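Local coordinates for ferric uptake regulation protein (Helicobacter pylori, PDB 2XIG), which probably represses iron-responsive genes as a global regulator, using ferrous iron as cofactor to bind their operators as a homodimer, at residues C[68-82]-C[87-101]. The protein carries 2 engineered substitutions. Numbering follows the deposited sequence.
Sequences LNFLEKENFISVLET and RRYEIAAKEHHDHII. Engineered in segment 68-82: Ser78 (natural residue Cys). With ZN (zinc ion), chain L; ZN (zinc ion), chain N.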
ATOM      1  N   LEU C  68      21.258   0.440 -17.089  1.00 19.51           N
ATOM      2  CA  LEU C  68      19.920  -0.101 -17.283  1.00 18.26           C
ATOM      3  C   LEU C  68      19.010   0.914 -17.967  1.00 24.27           C
ATOM      4  O   LEU C  68      18.232   0.563 -18.855  1.00 23.64           O
ATOM      5  CB  LEU C  68      19.308  -0.546 -15.945  1.00 18.92           C
ATOM      6  CG  LEU C  68      19.902  -1.829 -15.355  1.00 21.13           C
ATOM      7  CD1 LEU C  68      19.368  -2.111 -13.951  1.00 22.36           C
ATOM      8  CD2 LEU C  68      19.643  -3.022 -16.262  1.00 21.01           C
ATOM      9  N   ASN C  69      19.111   2.171 -17.557  1.00 20.10           N
ATOM     10  CA  ASN C  69      18.293   3.218 -18.168  1.00 23.40           C
ATOM     11  C   ASN C  69      18.576   3.388 -19.660  1.00 21.15           C
ATOM     12  O   ASN C  69      17.658   3.544 -20.457  1.00 22.23           O
ATOM     13  CB  ASN C  69      18.464   4.546 -17.430  1.00 21.65           C
ATOM     14  CG  ASN C  69      17.813   4.536 -16.050  1.00 29.38           C
ATOM     15  OD1 ASN C  69      16.786   3.891 -15.843  1.00 29.57           O
ATOM     16  ND2 ASN C  69      18.411   5.254 -15.104  1.00 31.04           N
ATOM     17  N   PHE C  70      19.850   3.362 -20.028  1.00 22.49           N
ATOM     18  CA  PHE C  70      20.225   3.438 -21.443  1.00 25.31           C
ATOM     19  C   PHE C  70      19.723   2.232 -22.238  1.00 27.99           C
ATOM     20  O   PHE C  70      19.074   2.374 -23.282  1.00 24.33           O
ATOM     21  CB  PHE C  70      21.741   3.529 -21.608  1.00 25.62           C
ATOM     22  CG  PHE C  70      22.187   3.486 -23.050  1.00 23.52           C
ATOM     23  CD1 PHE C  70      22.546   2.288 -23.646  1.00 21.03           C
ATOM     24  CD2 PHE C  70      22.206   4.642 -23.815  1.00 22.98           C
ATOM     25  CE1 PHE C  70      22.939   2.245 -24.976  1.00 30.87           C
ATOM     26  CE2 PHE C  70      22.602   4.605 -25.149  1.00 26.11           C
ATOM     27  CZ  PHE C  70      22.967   3.406 -25.726  1.00 31.09           C
ATOM     28  N   LEU C  71      20.058   1.042 -21.752  1.00 19.18           N
ATOM     29  CA  LEU C  71      19.676  -0.187 -22.422  1.00 19.62           C
ATOM     30  C   LEU C  71      18.177  -0.272 -22.606  1.00 17.38           C
ATOM     31  O   LEU C  71      17.698  -0.765 -23.619  1.00 22.34           O
ATOM     32  CB  LEU C  71      20.167  -1.405 -21.634  1.00 18.74           C
ATOM     33  CG  LEU C  71      21.676  -1.623 -21.583  1.00 18.30           C
ATOM     34  CD1 LEU C  71      21.965  -2.818 -20.690  1.00 20.97           C
ATOM     35  CD2 LEU C  71      22.260  -1.834 -23.018  1.00 15.03           C
ATOM     36  N   GLU C  72      17.419   0.200 -21.617  1.00 19.74           N
ATOM     37  CA  GLU C  72      15.979   0.086 -21.716  1.00 22.28           C
ATOM     38  C   GLU C  72      15.421   1.129 -22.676  1.00 26.73           C
ATOM     39  O   GLU C  72      14.491   0.857 -23.436  1.00 28.47           O
ATOM     40  CB  GLU C  72      15.323   0.184 -20.332  1.00 31.58           C
ATOM     41  CG  GLU C  72      14.705   1.523 -20.016  1.00 39.76           C
ATOM     42  CD  GLU C  72      13.192   1.501 -20.093  1.00 45.67           C
ATOM     43  OE1 GLU C  72      12.640   0.841 -20.996  1.00 44.51           O
ATOM     44  OE2 GLU C  72      12.550   2.137 -19.229  1.00 53.50           O
ATOM     45  N   LYS C  73      15.993   2.323 -22.667  1.00 24.36           N
ATOM     46  CA  LYS C  73      15.479   3.337 -23.575  1.00 27.43           C
ATOM     47  C   LYS C  73      15.817   3.021 -25.034  1.00 31.71           C
ATOM     48  O   LYS C  73      15.083   3.414 -25.937  1.00 37.47           O
ATOM     49  CB  LYS C  73      15.918   4.736 -23.159  1.00 31.32           C
ATOM     50  CG  LYS C  73      17.119   5.284 -23.854  1.00 39.45           C
ATOM     51  CD  LYS C  73      17.239   6.764 -23.538  1.00 46.87           C
ATOM     52  CE  LYS C  73      18.027   7.483 -24.604  1.00 55.57           C
ATOM     53  NZ  LYS C  73      17.445   7.219 -25.952  1.00 59.22           N
ATOM     54  N   GLU C  74      16.903   2.283 -25.258  1.00 28.33           N
ATOM     55  CA  GLU C  74      17.271   1.832 -26.606  1.00 26.87           C
ATOM     56  C   GLU C  74      16.762   0.418 -26.940  1.00 27.56           C
ATOM     57  O   GLU C  74      17.172  -0.178 -27.930  1.00 26.64           O
ATOM     58  CB  GLU C  74      18.786   1.891 -26.796  1.00 26.19           C
ATOM     59  CG  GLU C  74      19.385   3.298 -26.670  1.00 28.44           C
ATOM     60  CD  GLU C  74      18.834   4.263 -27.705  1.00 38.30           C
ATOM     61  OE1 GLU C  74      18.641   3.852 -28.870  1.00 34.51           O
ATOM     62  OE2 GLU C  74      18.598   5.438 -27.356  1.00 42.35           O
ATOM     63  N   ASN C  75      15.885  -0.112 -26.098  1.00 22.52           N
ATOM     64  CA  ASN C  75      15.186  -1.371 -26.362  1.00 27.65           C
ATOM     65  C   ASN C  75      16.050  -2.636 -26.398  1.00 22.51           C
ATOM     66  O   ASN C  75      15.706  -3.607 -27.073  1.00 21.76           O
ATOM     67  CB  ASN C  75      14.346  -1.263 -27.638  1.00 33.36           C
ATOM     68  CG  ASN C  75      13.231  -0.237 -27.516  1.00 47.36           C
ATOM     69  OD1 ASN C  75      13.008   0.336 -26.449  1.00 53.31           O
ATOM     70  ND2 ASN C  75      12.526  -0.002 -28.613  1.00 51.12           N
ATOM     71  N   PHE C  76      17.160  -2.630 -25.665  1.00 17.25           N
ATOM     72  CA  PHE C  76      17.969  -3.840 -25.523  1.00 19.91           C
ATOM     73  C   PHE C  76      17.413  -4.731 -24.414  1.00 17.59           C
ATOM     74  O   PHE C  76      17.649  -5.943 -24.396  1.00 19.67           O
ATOM     75  CB  PHE C  76      19.437  -3.499 -25.252  1.00 18.64           C
ATOM     76  CG  PHE C  76      20.165  -2.961 -26.455  1.00 23.86           C
ATOM     77  CD1 PHE C  76      20.632  -3.816 -27.435  1.00 24.17           C
ATOM     78  CD2 PHE C  76      20.363  -1.597 -26.613  1.00 23.84           C
ATOM     79  CE1 PHE C  76      21.295  -3.321 -28.551  1.00 22.05           C
ATOM     80  CE2 PHE C  76      21.019  -1.102 -27.722  1.00 21.97           C
ATOM     81  CZ  PHE C  76      21.483  -1.968 -28.696  1.00 23.02           C
ATOM     82  N   ILE C  77      16.687  -4.113 -23.486  1.00 16.92           N
ATOM     83  CA  ILE C  77      16.087  -4.831 -22.367  1.00 16.37           C
ATOM     84  C   ILE C  77      14.679  -4.300 -22.124  1.00 16.10           C
ATOM     85  O   ILE C  77      14.350  -3.198 -22.569  1.00 23.13           O
ATOM     86  CB  ILE C  77      16.941  -4.700 -21.075  1.00 17.18           C
ATOM     87  CG1 ILE C  77      16.956  -3.253 -20.570  1.00 20.86           C
ATOM     88  CG2 ILE C  77      18.358  -5.192 -21.316  1.00 16.01           C
ATOM     89  CD1 ILE C  77      17.795  -3.039 -19.301  1.00 15.19           C
ATOM     90  N   SER C  78      13.856  -5.091 -21.434  1.00 14.28           N
ATOM     91  CA  SER C  78      12.499  -4.706 -21.061  1.00 15.52           C
ATOM     92  C   SER C  78      12.409  -4.640 -19.543  1.00 18.51           C
ATOM     93  O   SER C  78      13.073  -5.416 -18.848  1.00 16.64           O
ATOM     94  CB  SER C  78      11.490  -5.749 -21.546  1.00 20.54           C
ATOM     95  OG  SER C  78      11.795  -6.187 -22.858  1.00 28.67           O
ATOM     96  N   VAL C  79      11.570  -3.735 -19.045  1.00 18.37           N
ATOM     97  CA  VAL C  79      11.323  -3.602 -17.603  1.00 19.82           C
ATOM     98  C   VAL C  79       9.887  -3.998 -17.229  1.00 20.83           C
ATOM     99  O   VAL C  79       8.936  -3.729 -17.968  1.00 23.39           O
ATOM    100  CB  VAL C  79      11.640  -2.162 -17.095  1.00 27.94           C
ATOM    101  CG1 VAL C  79      10.695  -1.142 -17.723  1.00 33.52           C
ATOM    102  CG2 VAL C  79      11.581  -2.092 -15.573  1.00 23.83           C
ATOM    103  N   LEU C  80       9.749  -4.667 -16.089  1.00 20.27           N
ATOM    104  CA  LEU C  80       8.452  -5.031 -15.521  1.00 13.86           C
ATOM    105  C   LEU C  80       8.381  -4.321 -14.178  1.00 22.75           C
ATOM    106  O   LEU C  80       9.269  -4.498 -13.356  1.00 22.05           O
ATOM    107  CB  LEU C  80       8.387  -6.545 -15.300  1.00 16.55           C
ATOM    108  CG  LEU C  80       7.150  -7.177 -14.646  1.00 25.04           C
ATOM    109  CD1 LEU C  80       5.889  -6.894 -15.452  1.00 30.86           C
ATOM    110  CD2 LEU C  80       7.345  -8.677 -14.451  1.00 27.99           C
ATOM    111  N   GLU C  81       7.360  -3.498 -13.965  1.00 23.26           N
ATOM    112  CA  GLU C  81       7.225  -2.806 -12.681  1.00 30.26           C
ATOM    113  C   GLU C  81       5.997  -3.293 -11.914  1.00 29.26           C
ATOM    114  O   GLU C  81       4.900  -3.338 -12.467  1.00 34.35           O
ATOM    115  CB  GLU C  81       7.113  -1.294 -12.890  1.00 34.74           C
ATOM    116  CG  GLU C  81       8.046  -0.733 -13.947  1.00 47.43           C
ATOM    117  CD  GLU C  81       7.868   0.763 -14.153  1.00 59.53           C
ATOM    118  OE1 GLU C  81       7.877   1.202 -15.325  1.00 64.15           O
ATOM    119  OE2 GLU C  81       7.717   1.497 -13.149  1.00 62.24           O
ATOM    120  N   THR C  82       6.185  -3.672 -10.653  1.00 31.25           N
ATOM    121  CA  THR C  82       5.060  -3.800  -9.723  1.00 28.10           C
ATOM    122  C   THR C  82       5.485  -3.336  -8.334  1.00 36.88           C
ATOM    123  O   THR C  82       6.671  -3.342  -8.003  1.00 34.77           O
ATOM    124  CB  THR C  82       4.480  -5.243  -9.628  1.00 32.00           C
ATOM    125  OG1 THR C  82       5.306  -6.059  -8.785  1.00 30.81           O
ATOM    126  CG2 THR C  82       4.332  -5.885 -11.013  1.00 27.65           C
ATOM    127  N   ARG C  87      11.023  -2.928  -9.681  1.00 30.84           N
ATOM    128  CA  ARG C  87      11.395  -2.978 -11.095  1.00 28.05           C
ATOM    129  C   ARG C  87      12.262  -4.198 -11.355  1.00 26.06           C
ATOM    130  O   ARG C  87      13.223  -4.450 -10.631  1.00 28.74           O
ATOM    131  CB  ARG C  87      12.132  -1.704 -11.518  1.00 30.94           C
ATOM    132  CG  ARG C  87      11.246  -0.470 -11.605  1.00 40.26           C
ATOM    133  CD  ARG C  87      12.054   0.797 -11.902  1.00 47.01           C
ATOM    134  NE  ARG C  87      12.320   0.975 -13.329  1.00 52.39           N
ATOM    135  CZ  ARG C  87      11.601   1.753 -14.135  1.00 53.65           C
ATOM    136  NH1 ARG C  87      10.570   2.429 -13.656  1.00 55.58           N
ATOM    137  NH2 ARG C  87      11.913   1.855 -15.420  1.00 54.31           N
ATOM    138  N   ARG C  88      11.915  -4.969 -12.381  1.00 18.95           N
ATOM    139  CA  ARG C  88      12.727  -6.113 -12.746  1.00 15.33           C
ATOM    140  C   ARG C  88      12.948  -6.135 -14.258  1.00 14.71           C
ATOM    141  O   ARG C  88      12.099  -5.683 -15.014  1.00 16.72           O
ATOM    142  CB  ARG C  88      12.111  -7.416 -12.232  1.00 21.30           C
ATOM    143  CG  ARG C  88      12.300  -7.575 -10.719  1.00 28.06           C
ATOM    144  CD  ARG C  88      11.880  -8.920 -10.196  1.00 37.87           C
ATOM    145  NE  ARG C  88      12.789  -9.381  -9.146  1.00 43.36           N
ATOM    146  CZ  ARG C  88      12.868  -8.843  -7.933  1.00 44.67           C
ATOM    147  NH1 ARG C  88      12.093  -7.824  -7.613  1.00 48.72           N
ATOM    148  NH2 ARG C  88      13.725  -9.323  -7.039  1.00 40.70           N
ATOM    149  N   TYR C  89      14.097  -6.648 -14.668  1.00 14.84           N
ATOM    150  CA  TYR C  89      14.553  -6.490 -16.049  1.00 15.14           C
ATOM    151  C   TYR C  89      14.785  -7.817 -16.751  1.00 19.07           C
ATOM    152  O   TYR C  89      15.113  -8.826 -16.123  1.00 18.47           O
ATOM    153  CB  TYR C  89      15.849  -5.672 -16.083  1.00 17.81           C
ATOM    154  CG  TYR C  89      15.674  -4.218 -15.700  1.00 19.62           C
ATOM    155  CD1 TYR C  89      15.493  -3.247 -16.670  1.00 22.90           C
ATOM    156  CD2 TYR C  89      15.688  -3.816 -14.363  1.00 18.82           C
ATOM    157  CE1 TYR C  89      15.333  -1.919 -16.331  1.00 26.04           C
ATOM    158  CE2 TYR C  89      15.520  -2.491 -14.014  1.00 23.43           C
ATOM    159  CZ  TYR C  89      15.344  -1.548 -15.002  1.00 25.62           C
ATOM    160  OH  TYR C  89      15.176  -0.229 -14.671  1.00 24.83           O
ATOM    161  N   GLU C  90      14.638  -7.799 -18.074  1.00 16.07           N
ATOM    162  CA  GLU C  90      14.907  -8.977 -18.866  1.00 18.66           C
ATOM    163  C   GLU C  90      15.382  -8.554 -20.245  1.00 15.73           C
ATOM    164  O   GLU C  90      15.151  -7.420 -20.685  1.00 16.52           O
ATOM    165  CB  GLU C  90      13.649  -9.828 -18.996  1.00 17.25           C
ATOM    166  CG  GLU C  90      12.470  -9.063 -19.571  1.00 21.34           C
ATOM    167  CD  GLU C  90      11.223  -9.920 -19.678  1.00 23.04           C
ATOM    168  OE1 GLU C  90      11.348 -11.110 -20.041  1.00 16.23           O
ATOM    169  OE2 GLU C  90      10.121  -9.394 -19.396  1.00 22.77           O
ATOM    170  N   ILE C  91      16.046  -9.473 -20.926  1.00 15.60           N
ATOM    171  CA  ILE C  91      16.541  -9.206 -22.265  1.00 14.88           C
ATOM    172  C   ILE C  91      15.336  -9.014 -23.195  1.00 21.42           C
ATOM    173  O   ILE C  91      14.324  -9.698 -23.055  1.00 23.05           O
ATOM    174  CB  ILE C  91      17.457 -10.366 -22.728  1.00 18.96           C
ATOM    175  CG1 ILE C  91      18.350  -9.948 -23.899  1.00 21.67           C
ATOM    176  CG2 ILE C  91      16.643 -11.630 -23.007  1.00 19.12           C
ATOM    177  CD1 ILE C  91      19.415  -8.927 -23.529  1.00 18.97           C
ATOM    178  N   ALA C  92      15.429  -8.058 -24.115  1.00 16.84           N
ATOM    179  CA  ALA C  92      14.309  -7.716 -24.987  1.00 15.42           C
ATOM    180  C   ALA C  92      14.101  -8.756 -26.086  1.00 21.87           C
ATOM    181  O   ALA C  92      13.000  -8.896 -26.610  1.00 22.96           O
ATOM    182  CB  ALA C  92      14.516  -6.335 -25.602  1.00 17.18           C
ATOM    183  N   ALA C  93      15.161  -9.482 -26.424  1.00 21.06           N
ATOM    184  CA  ALA C  93      15.112 -10.445 -27.530  1.00 21.66           C
ATOM    185  C   ALA C  93      14.429 -11.766 -27.143  1.00 22.14           C
ATOM    186  O   ALA C  93      15.052 -12.829 -27.171  1.00 22.48           O
ATOM    187  CB  ALA C  93      16.516 -10.701 -28.055  1.00 16.77           C
ATOM    188  N   LYS C  94      13.149 -11.670 -26.779  1.00 17.57           N
ATOM    189  CA  LYS C  94      12.314 -12.804 -26.371  1.00 14.12           C
ATOM    190  C   LYS C  94      10.934 -12.636 -27.001  1.00 20.48           C
ATOM    191  O   LYS C  94      10.486 -11.513 -27.224  1.00 20.58           O
ATOM    192  CB  LYS C  94      12.162 -12.863 -24.829  1.00 17.12           C
ATOM    193  CG  LYS C  94      13.365 -13.426 -24.066  1.00 17.21           C
ATOM    194  CD  LYS C  94      13.279 -13.166 -22.529  1.00 17.15           C
ATOM    195  CE  LYS C  94      12.148 -13.931 -21.851  1.00 21.97           C
ATOM    196  NZ  LYS C  94      12.199 -13.731 -20.336  1.00 22.04           N
ATOM    197  N   GLU C  95      10.267 -13.756 -27.286  1.00 17.78           N
ATOM    198  CA  GLU C  95       8.900 -13.763 -27.805  1.00 18.99           C
ATOM    199  C   GLU C  95       7.980 -12.930 -26.897  1.00 22.40           C
ATOM    200  O   GLU C  95       8.193 -12.861 -25.681  1.00 25.73           O
ATOM    201  CB  GLU C  95       8.394 -15.217 -27.882  1.00 27.08           C
ATOM    202  CG  GLU C  95       6.878 -15.401 -28.039  1.00 38.33           C
ATOM    203  CD  GLU C  95       6.466 -15.940 -29.409  1.00 42.81           C
ATOM    204  OE1 GLU C  95       5.460 -15.452 -29.969  1.00 44.17           O
ATOM    205  OE2 GLU C  95       7.138 -16.858 -29.921  1.00 45.36           O
ATOM    206  N   HIS C  96       6.969 -12.291 -27.480  1.00 19.14           N
ATOM    207  CA  HIS C  96       6.032 -11.511 -26.673  1.00 18.75           C
ATOM    208  C   HIS C  96       5.398 -12.353 -25.589  1.00 17.86           C
ATOM    209  O   HIS C  96       4.943 -13.459 -25.836  1.00 16.95           O
ATOM    210  CB  HIS C  96       4.893 -10.923 -27.497  1.00 19.05           C
ATOM    211  CG  HIS C  96       3.803 -10.360 -26.644  1.00 22.70           C
ATOM    212  ND1 HIS C  96       3.920  -9.143 -26.007  1.00 18.16           N
ATOM    213  CD2 HIS C  96       2.608 -10.871 -26.262  1.00 20.58           C
ATOM    214  CE1 HIS C  96       2.835  -8.917 -25.290  1.00 17.05           C
ATOM    215  NE2 HIS C  96       2.025  -9.951 -25.425  1.00 23.46           N
ATOM    216  N   HIS C  97       5.337 -11.813 -24.378  1.00 16.19           N
ATOM    217  CA  HIS C  97       4.631 -12.501 -23.317  1.00 12.03           C
ATOM    218  C   HIS C  97       4.154 -11.498 -22.285  1.00 12.89           C
ATOM    219  O   HIS C  97       4.654 -10.372 -22.187  1.00 13.88           O
ATOM    220  CB  HIS C  97       5.550 -13.503 -22.626  1.00 14.99           C
ATOM    221  CG  HIS C  97       6.757 -12.865 -22.021  1.00 11.86           C
ATOM    222  ND1 HIS C  97       7.913 -12.637 -22.737  1.00 16.61           N
ATOM    223  CD2 HIS C  97       6.978 -12.369 -20.782  1.00 12.05           C
ATOM    224  CE1 HIS C  97       8.800 -12.039 -21.961  1.00 17.89           C
ATOM    225  NE2 HIS C  97       8.251 -11.862 -20.772  1.00 15.84           N
ATOM    226  N   ASP C  98       3.172 -11.928 -21.519  1.00 12.37           N
ATOM    227  CA  ASP C  98       2.632 -11.122 -20.440  1.00 14.64           C
ATOM    228  C   ASP C  98       3.043 -11.762 -19.133  1.00 17.97           C
ATOM    229  O   ASP C  98       3.772 -12.751 -19.145  1.00 15.25           O
ATOM    230  CB  ASP C  98       1.139 -11.073 -20.607  1.00 13.06           C
ATOM    231  CG  ASP C  98       0.752 -10.576 -21.984  1.00 15.45           C
ATOM    232  OD1 ASP C  98       1.008  -9.395 -22.260  1.00 17.77           O
ATOM    233  OD2 ASP C  98       0.217 -11.369 -22.788  1.00 19.57           O
ATOM    234  N   HIS C  99       2.596 -11.212 -18.004  1.00 15.42           N
ATOM    235  CA  HIS C  99       3.179 -11.639 -16.741  1.00 16.35           C
ATOM    236  C   HIS C  99       2.187 -11.948 -15.645  1.00 17.79           C
ATOM    237  O   HIS C  99       1.226 -11.214 -15.432  1.00 16.65           O
ATOM    238  CB  HIS C  99       4.143 -10.581 -16.220  1.00 15.51           C
ATOM    239  CG  HIS C  99       5.297 -10.325 -17.129  1.00 18.97           C
ATOM    240  ND1 HIS C  99       5.280  -9.332 -18.085  1.00 20.71           N
ATOM    241  CD2 HIS C  99       6.499 -10.940 -17.243  1.00 15.36           C
ATOM    242  CE1 HIS C  99       6.428  -9.332 -18.734  1.00 19.44           C
ATOM    243  NE2 HIS C  99       7.184 -10.296 -18.242  1.00 18.21           N
ATOM    244  N   ILE C 100       2.465 -13.041 -14.945  1.00 14.88           N
ATOM    245  CA  ILE C 100       1.799 -13.380 -13.700  1.00 11.88           C
ATOM    246  C   ILE C 100       2.801 -13.106 -12.574  1.00 15.31           C
ATOM    247  O   ILE C 100       3.966 -13.460 -12.681  1.00 15.97           O
ATOM    248  CB  ILE C 100       1.399 -14.870 -13.715  1.00 15.48           C
ATOM    249  CG1 ILE C 100       0.219 -15.079 -14.666  1.00 23.09           C
ATOM    250  CG2 ILE C 100       1.052 -15.369 -12.321  1.00 19.83           C
ATOM    251  CD1 ILE C 100       0.085 -16.499 -15.194  1.00 23.83           C
ATOM    252  N   ILE C 101       2.354 -12.462 -11.505  1.00 15.16           N
ATOM    253  CA  ILE C 101       3.247 -12.106 -10.399  1.00 18.26           C
ATOM    254  C   ILE C 101       2.606 -12.519  -9.086  1.00 16.26           C
ATOM    255  O   ILE C 101       1.469 -12.151  -8.810  1.00 14.75           O
ATOM    256  CB  ILE C 101       3.521 -10.580 -10.347  1.00 19.27           C
ATOM    257  CG1 ILE C 101       4.041 -10.064 -11.694  1.00 21.53           C
ATOM    258  CG2 ILE C 101       4.484 -10.234  -9.207  1.00 18.80           C
ATOM    259  CD1 ILE C 101       2.963  -9.451 -12.553  1.00 21.29           C
TER
HETATM  260 ZN    ZN L1151       9.003 -11.049 -18.986  1.00 21.04          ZN
HETATM  261 ZN    ZN N1153       0.097 -10.108 -24.511  1.00 20.82          ZN
HETATM  262  O   HOH W   1      15.140   1.485 -16.501  1.00 39.76           O
HETATM  263  O   HOH W   2      17.726  -7.739 -26.572  1.00 22.82           O
HETATM  264  O   HOH W   3      11.386  -9.017 -23.209  1.00 22.27           O
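With CG placed beside the backbone N and opposite the carbonyl carbon (chi1 -69°), Tyr89 lays its ring between Val79 and Leu68, while Leu80, its CG opposite the backbone N (chi1 177°), turns its methyls over the imidazole of His99. The Tyr89 ring is sandwiched by two CH-pi contacts: Val79 CG2 stands 4.0 Å from its centroid over one face, and Leu68 CD1, from helix 61-73, lies over the opposite face. Ile77 CD1 comes in obliquely, 3.5 Å from Tyr89 CD1. A water bridges Tyr89 OH and Asn69 OD1, linking the polar end of the ring to helix 61-73, and Arg87 NE adds a weak hydrogen bond to the same OH.

The frame is an antiparallel hairpin of strands 77-82 and 86-91. Ser78, an engineered residue, and Glu90 exchange backbone hydrogen bonds, as do Leu80 and Arg88; Leu80 N reaches Arg88 O at 2.8 Å. Beside Tyr89, the Arg87 chain folds to bring NH1 to Glu81 OE2 in a salt bridge of 3.0 Å, carboxylate and guanidinium planes 45° apart. Glu72 OE2 lies at the guanidinium edge, a long ionic contact with NH2.

On the other face of the hairpin, Leu80 CD2 sits 3.9 Å from the His99 ring centroid. Glu90 chelates zinc through both carboxylate oxygens, OE2 at 2.0 Å, together with His97, His99 and His42. The hairpin of the winged-helix DNA-binding domain thus supplies a zinc ligand as well as a hydrophobic cover over one face of the His99 ring, so metal binding would be expected to couple this domain's orientation to the dimerization region.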